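Local coordinates for protein SAM dependent methyltransferase (Agrobacterium tumefaciens, PDB 2IGT) that binds S-adenosylmethionine and probably transfers its methyl group to an acceptor substrate, at residues I138-W143 and G268-A273; K156-F161 and D227-D232; E177-D182 and P204-C209. All coordinates share one frame; numbering follows the deposited sequence. Where two conformers were deposited one is given.

Contact 1. Residues I138-W143 and G268-A273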
loop_
_atom_site.group_PDB
_atom_site.type_symbol
_atom_site.label_atom_id
_atom_site.label_comp_id
_atom_site.label_asym_id
_atom_site.label_seq_id
_atom_site.Cartn_x
_atom_site.Cartn_y
_atom_site.Cartn_z
ATOM N N ILE A 138 30.373 -7.400 -11.138
ATOM C CA ILE A 138 31.326 -7.211 -12.241
ATOM C C ILE A 138 32.024 -8.508 -12.667
ATOM O O ILE A 138 32.341 -8.683 -13.839
ATOM C CB ILE A 138 32.386 -6.133 -11.934
ATOM C CG1 ILE A 138 33.083 -5.691 -13.245
ATOM C CG2 ILE A 138 33.393 -6.636 -10.860
ATOM C CD1 ILE A 138 34.013 -4.476 -13.123
ATOM N N VAL A 139 32.254 -9.423 -11.721
ATOM C CA VAL A 139 32.822 -10.714 -12.097
ATOM C C VAL A 139 31.900 -11.453 -13.109
ATOM O O VAL A 139 32.386 -11.961 -14.125
ATOM C CB VAL A 139 33.152 -11.586 -10.864
ATOM C CG1 VAL A 139 33.875 -12.857 -11.279
ATOM C CG2 VAL A 139 34.001 -10.782 -9.867
ATOM N N HIS A 140 30.594 -11.490 -12.848
ATOM C CA HIS A 140 29.648 -12.129 -13.787
ATOM C C HIS A 140 29.505 -11.287 -15.062
ATOM O O HIS A 140 29.356 -11.840 -16.146
ATOM C CB HIS A 140 28.247 -12.354 -13.172
ATOM C CG HIS A 140 28.238 -13.239 -11.955
ATOM N ND1 HIS A 140 28.644 -14.562 -11.985
ATOM C CD2 HIS A 140 27.837 -12.994 -10.682
ATOM C CE1 HIS A 140 28.529 -15.080 -10.771
ATOM N NE2 HIS A 140 28.036 -14.153 -9.962
ATOM N N TRP A 141 29.555 -9.956 -14.933
ATOM C CA TRP A 141 29.501 -9.094 -16.128
ATOM C C TRP A 141 30.678 -9.323 -17.055
ATOM O O TRP A 141 30.518 -9.257 -18.287
ATOM C CB TRP A 141 29.440 -7.608 -15.782
ATOM C CG TRP A 141 28.344 -7.244 -14.854
ATOM C CD1 TRP A 141 27.161 -7.902 -14.662
ATOM C CD2 TRP A 141 28.321 -6.101 -13.989
ATOM N NE1 TRP A 141 26.416 -7.246 -13.693
ATOM C CE2 TRP A 141 27.107 -6.142 -13.271
ATOM C CE3 TRP A 141 29.220 -5.056 -13.747
ATOM C CZ2 TRP A 141 26.761 -5.168 -12.314
ATOM C CZ3 TRP A 141 28.885 -4.089 -12.776
ATOM C CH2 TRP A 141 27.660 -4.160 -12.087
ATOM N N GLU A 142 31.846 -9.587 -16.461
ATOM C CA GLU A 142 33.057 -9.921 -17.205
ATOM C C GLU A 142 32.913 -11.230 -17.978
ATOM O O GLU A 142 33.299 -11.308 -19.156
ATOM C CB GLU A 142 34.280 -9.931 -16.269
ATOM C CG GLU A 142 34.725 -8.511 -15.896
ATOM C CD GLU A 142 35.732 -8.426 -14.748
ATOM O OE1 GLU A 142 35.799 -9.333 -13.884
ATOM O OE2 GLU A 142 36.449 -7.406 -14.698
ATOM N N TRP A 143 32.365 -12.245 -17.309
ATOM C CA TRP A 143 32.050 -13.535 -17.932
ATOM C C TRP A 143 31.088 -13.317 -19.116
ATOM O O TRP A 143 31.307 -13.824 -20.210
ATOM C CB TRP A 143 31.485 -14.550 -16.917
ATOM C CG TRP A 143 31.010 -15.794 -17.618
ATOM C CD1 TRP A 143 31.735 -16.928 -17.902
ATOM C CD2 TRP A 143 29.707 -16.000 -18.164
ATOM N NE1 TRP A 143 30.947 -17.830 -18.608
ATOM C CE2 TRP A 143 29.701 -17.282 -18.779
ATOM C CE3 TRP A 143 28.531 -15.224 -18.189
ATOM C CZ2 TRP A 143 28.554 -17.807 -19.411
ATOM C CZ3 TRP A 143 27.390 -15.751 -18.819
ATOM C CH2 TRP A 143 27.416 -17.025 -19.425
ATOM N N GLY A 268 25.337 -20.256 -21.546
ATOM C CA GLY A 268 25.291 -20.294 -20.111
ATOM C C GLY A 268 23.967 -19.968 -19.450
ATOM O O GLY A 268 23.137 -19.267 -20.010
ATOM N N LEU A 269 23.780 -20.512 -18.253
ATOM C CA LEU A 269 22.658 -20.138 -17.413
ATOM C C LEU A 269 23.259 -19.761 -16.085
ATOM O O LEU A 269 23.948 -20.584 -15.469
ATOM C CB LEU A 269 21.651 -21.290 -17.293
ATOM C CG LEU A 269 20.579 -21.252 -16.185
ATOM C CD1 LEU A 269 19.731 -19.989 -16.268
ATOM C CD2 LEU A 269 19.696 -22.496 -16.300
ATOM N N VAL A 270 23.010 -18.524 -15.636
ATOM C CA VAL A 270 23.691 -17.996 -14.463
ATOM C C VAL A 270 22.662 -17.582 -13.428
ATOM O O VAL A 270 21.784 -16.767 -13.715
ATOM C CB VAL A 270 24.550 -16.742 -14.801
ATOM C CG1 VAL A 270 25.169 -16.161 -13.513
ATOM C CG2 VAL A 270 25.626 -17.078 -15.872
ATOM N N LEU A 271 22.745 -18.188 -12.251
ATOM C CA LEU A 271 21.876 -17.851 -11.133
ATOM C C LEU A 271 22.682 -17.121 -10.067
ATOM O O LEU A 271 23.733 -17.615 -9.623
ATOM C CB LEU A 271 21.320 -19.160 -10.538
ATOM C CG LEU A 271 20.687 -19.108 -9.145
ATOM C CD1 LEU A 271 19.343 -18.309 -9.190
ATOM C CD2 LEU A 271 20.433 -20.544 -8.668
ATOM N N THR A 272 22.159 -15.979 -9.610
ATOM C CA THR A 272 22.723 -15.251 -8.465
ATOM C C THR A 272 21.654 -15.138 -7.383
ATOM O O THR A 272 20.474 -14.944 -7.694
ATOM C CB THR A 272 23.277 -13.849 -8.875
ATOM O OG1 THR A 272 22.250 -13.105 -9.564
ATOM C CG2 THR A 272 24.461 -14.018 -9.856
ATOM N N ALA A 273 22.070 -15.249 -6.115
ATOM C CA ALA A 273 21.124 -15.223 -5.000
ATOM C C ALA A 273 21.674 -14.476 -3.788
ATOM O O ALA A 273 22.754 -14.820 -3.273
ATOM C CB ALA A 273 20.689 -16.640 -4.623
#
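W143 and H140, one helical turn apart on helix 138-150, reach toward strand 268-273 and meet V270, which splits its two methyls between them. CG2 of V270 meets the six-membered part of the indole, 3.7 Å from W143 CZ3. CG1 of V270 lies over one face of the imidazole, 4.1 Å from H140 ND1. W143 has CG anti to its backbone N (chi1 173°), and the indole extends from the helix toward the start of the strand. There its far edge comes against the bare CA of G268, with W143 CH2 4.0 Å from G268 CA. Helix 138-150 here covers one face of the central sheet of a Rossmann-like methyltransferase domain, running antiparallel to strand 268-273 with segment axes 11.2 Å apart. At the other end of the contact, T272 CG2 approaches the imidazole obliquely, 3.6 Å from H140 NE2. The methyl of T272 is turned to the histidine while its OG1 bonds to D232. F324 also meets the H140 ring. The indole NE1 of W143 is held by E328, and R326 makes a cation-pi contact with the same side chain.

Contact 2. Residues K156-F161 and D227-D232. With SAM (S-adenosylmethionine), chain D.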
loop_
_atom_site.group_PDB
_atom_site.type_symbol
_atom_site.label_atom_id
_atom_site.label_comp_id
_atom_site.label_asym_id
_atom_site.label_seq_id
_atom_site.Cartn_x
_atom_site.Cartn_y
_atom_site.Cartn_z
ATOM N N LYS A 156 21.508 -13.927 -28.046
ATOM C CA LYS A 156 20.278 -13.529 -27.352
ATOM C C LYS A 156 20.485 -13.723 -25.856
ATOM O O LYS A 156 20.722 -14.856 -25.414
ATOM C CB LYS A 156 19.106 -14.379 -27.823
ATOM C CG LYS A 156 18.710 -14.145 -29.273
ATOM C CD LYS A 156 17.581 -15.109 -29.711
ATOM C CE LYS A 156 18.129 -16.500 -30.079
ATOM N NZ LYS A 156 17.008 -17.452 -30.424
ATOM N N VAL A 157 20.409 -12.628 -25.099
ATOM C CA VAL A 157 20.658 -12.634 -23.645
ATOM C C VAL A 157 19.377 -12.260 -22.916
ATOM O O VAL A 157 18.755 -11.236 -23.207
ATOM C CB VAL A 157 21.813 -11.661 -23.252
ATOM C CG1 VAL A 157 21.963 -11.534 -21.717
ATOM C CG2 VAL A 157 23.126 -12.109 -23.938
ATOM N N LEU A 158 18.987 -13.095 -21.968
ATOM C CA LEU A 158 17.843 -12.799 -21.116
ATOM C C LEU A 158 18.349 -12.481 -19.722
ATOM O O LEU A 158 19.173 -13.212 -19.171
ATOM C CB LEU A 158 16.875 -14.012 -21.067
ATOM C CG LEU A 158 15.628 -13.958 -20.164
ATOM C CD1 LEU A 158 14.638 -12.870 -20.655
ATOM C CD2 LEU A 158 14.972 -15.334 -20.178
ATOM N N ASN A 159 17.835 -11.406 -19.143
ATOM C CA ASN A 159 18.250 -10.956 -17.821
ATOM C C ASN A 159 17.007 -10.814 -16.944
ATOM O O ASN A 159 16.239 -9.848 -17.096
ATOM C CB ASN A 159 19.010 -9.613 -17.950
ATOM C CG ASN A 159 19.604 -9.141 -16.624
ATOM O OD1 ASN A 159 19.711 -9.918 -15.663
ATOM N ND2 ASN A 159 19.984 -7.859 -16.562
ATOM N N LEU A 160 16.781 -11.802 -16.074
ATOM C CA LEU A 160 15.590 -11.844 -15.192
ATOM C C LEU A 160 15.848 -11.178 -13.852
ATOM O O LEU A 160 16.911 -11.390 -13.267
ATOM C CB LEU A 160 15.141 -13.308 -14.944
ATOM C CG LEU A 160 14.861 -14.149 -16.189
ATOM C CD1 LEU A 160 14.451 -15.564 -15.761
ATOM C CD2 LEU A 160 13.740 -13.467 -17.024
ATOM N N PHE A 161 14.857 -10.408 -13.362
ATOM C CA PHE A 161 14.985 -9.604 -12.120
ATOM C C PHE A 161 16.113 -8.598 -12.338
ATOM O O PHE A 161 17.000 -8.461 -11.500
ATOM C CB PHE A 161 15.321 -10.462 -10.896
ATOM C CG PHE A 161 14.351 -11.589 -10.651
ATOM C CD1 PHE A 161 13.188 -11.371 -9.894
ATOM C CD2 PHE A 161 14.604 -12.873 -11.157
ATOM C CE1 PHE A 161 12.301 -12.437 -9.639
ATOM C CE2 PHE A 161 13.720 -13.936 -10.906
ATOM C CZ PHE A 161 12.581 -13.725 -10.139
ATOM N N ASP A 227 20.525 -17.602 -25.745
ATOM C CA ASP A 227 21.865 -18.178 -25.683
ATOM C C ASP A 227 22.451 -18.042 -24.289
ATOM O O ASP A 227 23.257 -18.886 -23.858
ATOM C CB ASP A 227 22.759 -17.498 -26.701
ATOM C CG ASP A 227 22.219 -17.640 -28.118
ATOM O OD1 ASP A 227 22.131 -18.781 -28.619
ATOM O OD2 ASP A 227 21.850 -16.611 -28.718
ATOM N N ILE A 228 22.081 -16.965 -23.600
ATOM C CA ILE A 228 22.515 -16.769 -22.212
ATOM C C ILE A 228 21.330 -16.318 -21.382
ATOM O O ILE A 228 20.561 -15.441 -21.806
ATOM C CB ILE A 228 23.716 -15.751 -22.083
ATOM C CG1 ILE A 228 24.950 -16.286 -22.849
ATOM C CG2 ILE A 228 24.003 -15.408 -20.564
ATOM C CD1 ILE A 228 26.166 -15.346 -22.905
ATOM N N ILE A 229 21.173 -16.924 -20.202
ATOM C CA ILE A 229 20.135 -16.494 -19.285
ATOM C C ILE A 229 20.783 -16.171 -17.954
ATOM O O ILE A 229 21.513 -17.005 -17.405
ATOM C CB ILE A 229 19.028 -17.579 -19.077
ATOM C CG1 ILE A 229 18.299 -17.866 -20.391
ATOM C CG2 ILE A 229 17.994 -17.110 -17.972
ATOM C CD1 ILE A 229 17.347 -19.089 -20.312
ATOM N N LEU A 230 20.549 -14.952 -17.478
ATOM C CA LEU A 230 20.932 -14.549 -16.122
ATOM C C LEU A 230 19.681 -14.365 -15.285
ATOM O O LEU A 230 18.693 -13.809 -15.759
ATOM C CB LEU A 230 21.701 -13.227 -16.138
ATOM C CG LEU A 230 22.638 -13.053 -17.333
ATOM C CD1 LEU A 230 23.065 -11.576 -17.450
ATOM C CD2 LEU A 230 23.844 -13.996 -17.233
ATOM N N THR A 231 19.722 -14.826 -14.043
ATOM C CA THR A 231 18.569 -14.631 -13.161
ATOM C C THR A 231 19.034 -14.337 -11.753
ATOM O O THR A 231 19.894 -15.051 -11.201
ATOM C CB THR A 231 17.558 -15.810 -13.264
ATOM O OG1 THR A 231 16.384 -15.525 -12.480
ATOM C CG2 THR A 231 18.185 -17.178 -12.849
ATOM N N ASP A 232 18.487 -13.255 -11.195
ATOM C CA ASP A 232 18.921 -12.744 -9.888
ATOM C C ASP A 232 17.717 -12.628 -8.924
ATOM O O ASP A 232 17.417 -11.540 -8.433
ATOM C CB ASP A 232 19.597 -11.369 -10.069
ATOM C CG ASP A 232 20.146 -10.812 -8.760
ATOM O OD1 ASP A 232 20.644 -11.606 -7.935
ATOM O OD2 ASP A 232 20.027 -9.577 -8.546
HETATM N N SAM D . 18.465 -9.802 -6.220
HETATM C CA SAM D . 18.906 -8.702 -5.317
HETATM C C SAM D . 18.390 -8.984 -3.894
HETATM O O SAM D . 17.632 -9.935 -3.629
HETATM O OXT SAM D . 18.754 -8.257 -2.960
HETATM C CB SAM D . 18.441 -7.328 -5.850
HETATM C CG SAM D . 16.971 -6.926 -5.583
HETATM S SD SAM D . 15.753 -7.987 -6.451
HETATM C CE SAM D . 16.484 -9.606 -6.573
HETATM C "C5'" SAM D . 16.112 -7.521 -8.165
HETATM C "C4'" SAM D . 14.876 -7.067 -8.921
HETATM O "O4'" SAM D . 13.874 -8.067 -8.854
HETATM C "C3'" SAM D . 14.187 -5.812 -8.371
HETATM O "O3'" SAM D . 14.430 -4.725 -9.249
HETATM C "C2'" SAM D . 12.690 -6.145 -8.275
HETATM O "O2'" SAM D . 11.841 -5.162 -8.835
HETATM C "C1'" SAM D . 12.639 -7.434 -9.114
HETATM N N9 SAM D . 11.558 -8.368 -8.813
HETATM C C8 SAM D . 11.054 -8.750 -7.583
HETATM N N7 SAM D . 10.086 -9.665 -7.781
HETATM C C5 SAM D . 9.947 -9.880 -9.119
HETATM C C6 SAM D . 9.082 -10.683 -9.873
HETATM N N6 SAM D . 8.189 -11.465 -9.287
HETATM N N1 SAM D . 9.209 -10.701 -11.259
HETATM C C2 SAM D . 10.128 -9.883 -11.868
HETATM N N3 SAM D . 10.968 -9.055 -11.134
HETATM C C4 SAM D . 10.864 -9.052 -9.773
HETATM O O HOH W 1 19.616 -8.016 -10.756
#
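F161 turns the edge of its ring to T231, whose OG1 lies near the ring plane, 3.5 Å from F161 CD2. That hydroxyl is buried and has no hydrogen-bonding partner in the model. The same ring lies beside the adenine of S-adenosylmethionine, with F161 CD1 3.3 Å from C4 of the cofactor. F161 takes positive backbone angles just past the end of strand 156-160, where the chain turns out of the sheet. D232 follows directly after strand 228-231, at the same level. Its CG is anti to the backbone N (chi1 -177°), which carries OD2 to the amino group of the cofactor. The bond from that N to D232 OD2 is 2.8 Å but weak. One water donates to both F161 O and D232 OD2, and T272 holds OD1.

Behind this tip the two strands run parallel in register. L158 N bonds to I228 O, L230 N to L158 O and L160 N to L230 O, each nearly straight. On one face V157 CG2 packs beside I228 CB at 4.1 Å, and N159 and L230 follow. On the other L158, I229 and L160, with T231 beside them, face helices 212-222 and 247-260. At the far end K156 O accepts from both D227 N and I228 N. D227 returns a bond through the anti lone pair of OD2, 2.8 Å from K156 N and almost straight at 170°. Its OD1 pairs with R153 and S263. The cofactor thus sits at the carboxyl ends of two adjacent parallel strands, the usual binding site of a Rossmann-like class I methyltransferase.

Contact 3. Residues E177-D182 and P204-C209. With SAM (S-adenosylmethionine), chain D.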
loop_
_atom_site.group_PDB
_atom_site.type_symbol
_atom_site.label_atom_id
_atom_site.label_comp_id
_atom_site.label_asym_id
_atom_site.label_seq_id
_atom_site.Cartn_x
_atom_site.Cartn_y
_atom_site.Cartn_z
ATOM N N GLU A 177 21.534 -9.113 -28.351
ATOM C CA GLU A 177 20.112 -8.772 -28.337
ATOM C C GLU A 177 19.582 -9.136 -26.945
ATOM O O GLU A 177 19.543 -10.315 -26.573
ATOM C CB GLU A 177 19.407 -9.522 -29.461
ATOM C CG GLU A 177 20.190 -9.360 -30.782
ATOM C CD GLU A 177 19.575 -10.063 -31.993
ATOM O OE1 GLU A 177 18.593 -10.826 -31.828
ATOM O OE2 GLU A 177 20.097 -9.842 -33.117
ATOM N N VAL A 178 19.212 -8.109 -26.173
ATOM C CA VAL A 178 18.937 -8.250 -24.736
ATOM C C VAL A 178 17.437 -8.140 -24.470
ATOM O O VAL A 178 16.752 -7.274 -25.040
ATOM C CB VAL A 178 19.686 -7.172 -23.909
ATOM C CG1 VAL A 178 19.469 -7.391 -22.361
ATOM C CG2 VAL A 178 21.175 -7.219 -24.240
ATOM N N THR A 179 16.929 -9.059 -23.655
ATOM C CA THR A 179 15.594 -8.936 -23.080
ATOM C C THR A 179 15.760 -8.789 -21.558
ATOM O O THR A 179 16.352 -9.662 -20.879
ATOM C CB THR A 179 14.715 -10.144 -23.460
ATOM O OG1 THR A 179 14.587 -10.185 -24.889
ATOM C CG2 THR A 179 13.302 -10.048 -22.795
ATOM N N HIS A 180 15.289 -7.659 -21.039
ATOM C CA HIS A 180 15.441 -7.319 -19.607
ATOM C C HIS A 180 14.060 -7.392 -18.930
ATOM O O HIS A 180 13.095 -6.740 -19.361
ATOM C CB HIS A 180 16.080 -5.921 -19.506
ATOM C CG HIS A 180 16.186 -5.364 -18.110
ATOM N ND1 HIS A 180 15.088 -5.013 -17.344
ATOM C CD2 HIS A 180 17.271 -5.013 -17.386
ATOM C CE1 HIS A 180 15.500 -4.499 -16.195
ATOM N NE2 HIS A 180 16.822 -4.483 -16.200
ATOM N N VAL A 181 13.956 -8.223 -17.894
ATOM C CA VAL A 181 12.671 -8.469 -17.252
ATOM C C VAL A 181 12.706 -8.045 -15.799
ATOM O O VAL A 181 13.537 -8.541 -15.028
ATOM C CB VAL A 181 12.264 -9.973 -17.328
ATOM C CG1 VAL A 181 10.836 -10.175 -16.791
ATOM C CG2 VAL A 181 12.368 -10.494 -18.781
ATOM N N ASP A 182 11.793 -7.146 -15.429
ATOM C CA ASP A 182 11.642 -6.709 -14.040
ATOM C C ASP A 182 10.175 -6.339 -13.805
ATOM O O ASP A 182 9.584 -5.673 -14.634
ATOM C CB ASP A 182 12.553 -5.495 -13.735
ATOM C CG ASP A 182 12.787 -5.315 -12.247
ATOM O OD1 ASP A 182 11.819 -5.005 -11.529
ATOM O OD2 ASP A 182 13.924 -5.539 -11.773
ATOM N N PRO A 204 19.640 -3.056 -29.277
ATOM C CA PRO A 204 18.469 -3.951 -29.137
ATOM C C PRO A 204 18.286 -4.442 -27.687
ATOM O O PRO A 204 18.744 -5.539 -27.308
ATOM C CB PRO A 204 18.787 -5.100 -30.112
ATOM C CG PRO A 204 20.298 -5.134 -30.143
ATOM C CD PRO A 204 20.733 -3.698 -30.042
ATOM N N ILE A 205 17.650 -3.608 -26.870
ATOM C CA ILE A 205 17.242 -4.018 -25.522
ATOM C C ILE A 205 15.717 -3.949 -25.455
ATOM O O ILE A 205 15.116 -2.892 -25.710
ATOM C CB ILE A 205 17.844 -3.137 -24.434
ATOM C CG1 ILE A 205 19.374 -3.094 -24.566
ATOM C CG2 ILE A 205 17.408 -3.649 -23.010
ATOM C CD1 ILE A 205 20.034 -2.182 -23.543
ATOM N N ARG A 206 15.095 -5.076 -25.142
ATOM C CA ARG A 206 13.650 -5.140 -24.982
ATOM C C ARG A 206 13.307 -5.122 -23.477
ATOM O O ARG A 206 13.738 -6.007 -22.721
ATOM C CB ARG A 206 13.108 -6.386 -25.708
ATOM C CG ARG A 206 11.735 -6.853 -25.263
ATOM C CD ARG A 206 11.200 -7.951 -26.184
ATOM N NE ARG A 206 11.878 -9.229 -25.947
ATOM C CZ ARG A 206 11.377 -10.422 -26.251
ATOM N NH1 ARG A 206 10.190 -10.517 -26.847
ATOM N NH2 ARG A 206 12.076 -11.517 -25.981
ATOM N N TRP A 207 12.558 -4.097 -23.054
ATOM C CA TRP A 207 12.268 -3.856 -21.631
ATOM C C TRP A 207 10.928 -4.465 -21.321
ATOM O O TRP A 207 9.917 -4.075 -21.924
ATOM C CB TRP A 207 12.236 -2.346 -21.315
ATOM C CG TRP A 207 13.528 -1.632 -21.604
ATOM C CD1 TRP A 207 13.792 -0.827 -22.683
ATOM C CD2 TRP A 207 14.733 -1.665 -20.822
ATOM N NE1 TRP A 207 15.085 -0.361 -22.619
ATOM C CE2 TRP A 207 15.683 -0.852 -21.486
ATOM C CE3 TRP A 207 15.102 -2.296 -19.628
ATOM C CZ2 TRP A 207 16.988 -0.663 -21.002
ATOM C CZ3 TRP A 207 16.409 -2.120 -19.152
ATOM C CH2 TRP A 207 17.332 -1.297 -19.836
ATOM N N ILE A 208 10.911 -5.447 -20.425
ATOM C CA ILE A 208 9.705 -6.193 -20.166
ATOM C C ILE A 208 9.320 -5.949 -18.700
ATOM O O ILE A 208 10.084 -6.292 -17.798
ATOM C CB ILE A 208 9.902 -7.739 -20.410
ATOM C CG1 ILE A 208 10.269 -8.059 -21.876
ATOM C CG2 ILE A 208 8.663 -8.532 -19.966
ATOM C CD1 ILE A 208 9.197 -7.729 -22.934
ATOM N N CYS A 209 8.149 -5.353 -18.476
ATOM C CA CYS A 209 7.672 -5.117 -17.117
ATOM C C CYS A 209 6.606 -6.181 -16.812
ATOM O O CYS A 209 5.431 -6.032 -17.154
ATOM C CB CYS A 209 7.138 -3.694 -16.965
ATOM S SG CYS A 209 6.675 -3.301 -15.247
HETATM N N SAM D . 18.465 -9.802 -6.220
HETATM C CA SAM D . 18.906 -8.702 -5.317
HETATM C C SAM D . 18.390 -8.984 -3.894
HETATM O O SAM D . 17.632 -9.935 -3.629
HETATM O OXT SAM D . 18.754 -8.257 -2.960
HETATM C CB SAM D . 18.441 -7.328 -5.850
HETATM C CG SAM D . 16.971 -6.926 -5.583
HETATM S SD SAM D . 15.753 -7.987 -6.451
HETATM C CE SAM D . 16.484 -9.606 -6.573
HETATM C "C5'" SAM D . 16.112 -7.521 -8.165
HETATM C "C4'" SAM D . 14.876 -7.067 -8.921
HETATM O "O4'" SAM D . 13.874 -8.067 -8.854
HETATM C "C3'" SAM D . 14.187 -5.812 -8.371
HETATM O "O3'" SAM D . 14.430 -4.725 -9.249
HETATM C "C2'" SAM D . 12.690 -6.145 -8.275
HETATM O "O2'" SAM D . 11.841 -5.162 -8.835
HETATM C "C1'" SAM D . 12.639 -7.434 -9.114
HETATM N N9 SAM D . 11.558 -8.368 -8.813
HETATM C C8 SAM D . 11.054 -8.750 -7.583
HETATM N N7 SAM D . 10.086 -9.665 -7.781
HETATM C C5 SAM D . 9.947 -9.880 -9.119
HETATM C C6 SAM D . 9.082 -10.683 -9.873
HETATM N N6 SAM D . 8.189 -11.465 -9.287
HETATM N N1 SAM D . 9.209 -10.701 -11.259
HETATM C C2 SAM D . 10.128 -9.883 -11.868
HETATM N N3 SAM D . 10.968 -9.055 -11.134
HETATM C C4 SAM D . 10.864 -9.052 -9.773
#
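H180 and W207 form the tight part of this contact. They meet edge-to-face: the W207 edge points at the imidazole, with CZ3 over the centre of one face and 3.4 Å from H180 CG. The ring planes stand at 59°. H180 has CG anti to its backbone N (chi1 174°), which puts the imidazole beside W207. I205 CG2 lies over a face of the indole. Five backbone bonds link the parallel strands, from V178 N to P204 O through to D182 N to I208 O.

Across the sheet, T179 and R206 lie side by side. In one of its two modelled conformers, R206 bends at chi3 (74°) and grips T179 OG1 side-on with NE and NH2, at 3.1 Å and 3.0 Å, in the guanidinium plane. The arginine is solvent-exposed yet bonded. T179 CG2 also packs on I208 CG1. The looser end is E177 and P204, which are exposed and touch only lightly. At the other end D182 takes both ribose hydroxyls of S-adenosylmethionine, O2' on OD1 and O3' on OD2, each at 2.7 Å. Such an acidic residue is characteristic of the class I methyltransferase fold.

Helix 185-198 connects the two strands as a beta-alpha-beta unit and covers H180 and W207. Helix 212-222 covers T179, V181 and R206 through F215. Strand 156-160 pairs with strand 177-181, and strand 205-208 ends the sheet.

From the N terminus, the chain first passes through strand 30-39 and the smaller sheet, then enters helix 138-150, where contact 1 begins. Strand 156-160 opens contact 2 and strand 177-181 opens contact 3. Contact 3 closes first, at strand 205-208. Contact 2 closes next, at strand 228-231, and contact 1 last, at strand 268-273. The three loops therefore enclose one another without crossing. Contact 1 lays helix 138-150 on the large sheet, while contacts 2 and 3 each pair neighbouring parallel strands of it. Contacts 1 and 2 join where V270 N bonds to I229 O, and contacts 2 and 3 where N159 N bonds to T179 O. Contacts 1 and 3 do not touch; their centres are about 17 Å apart.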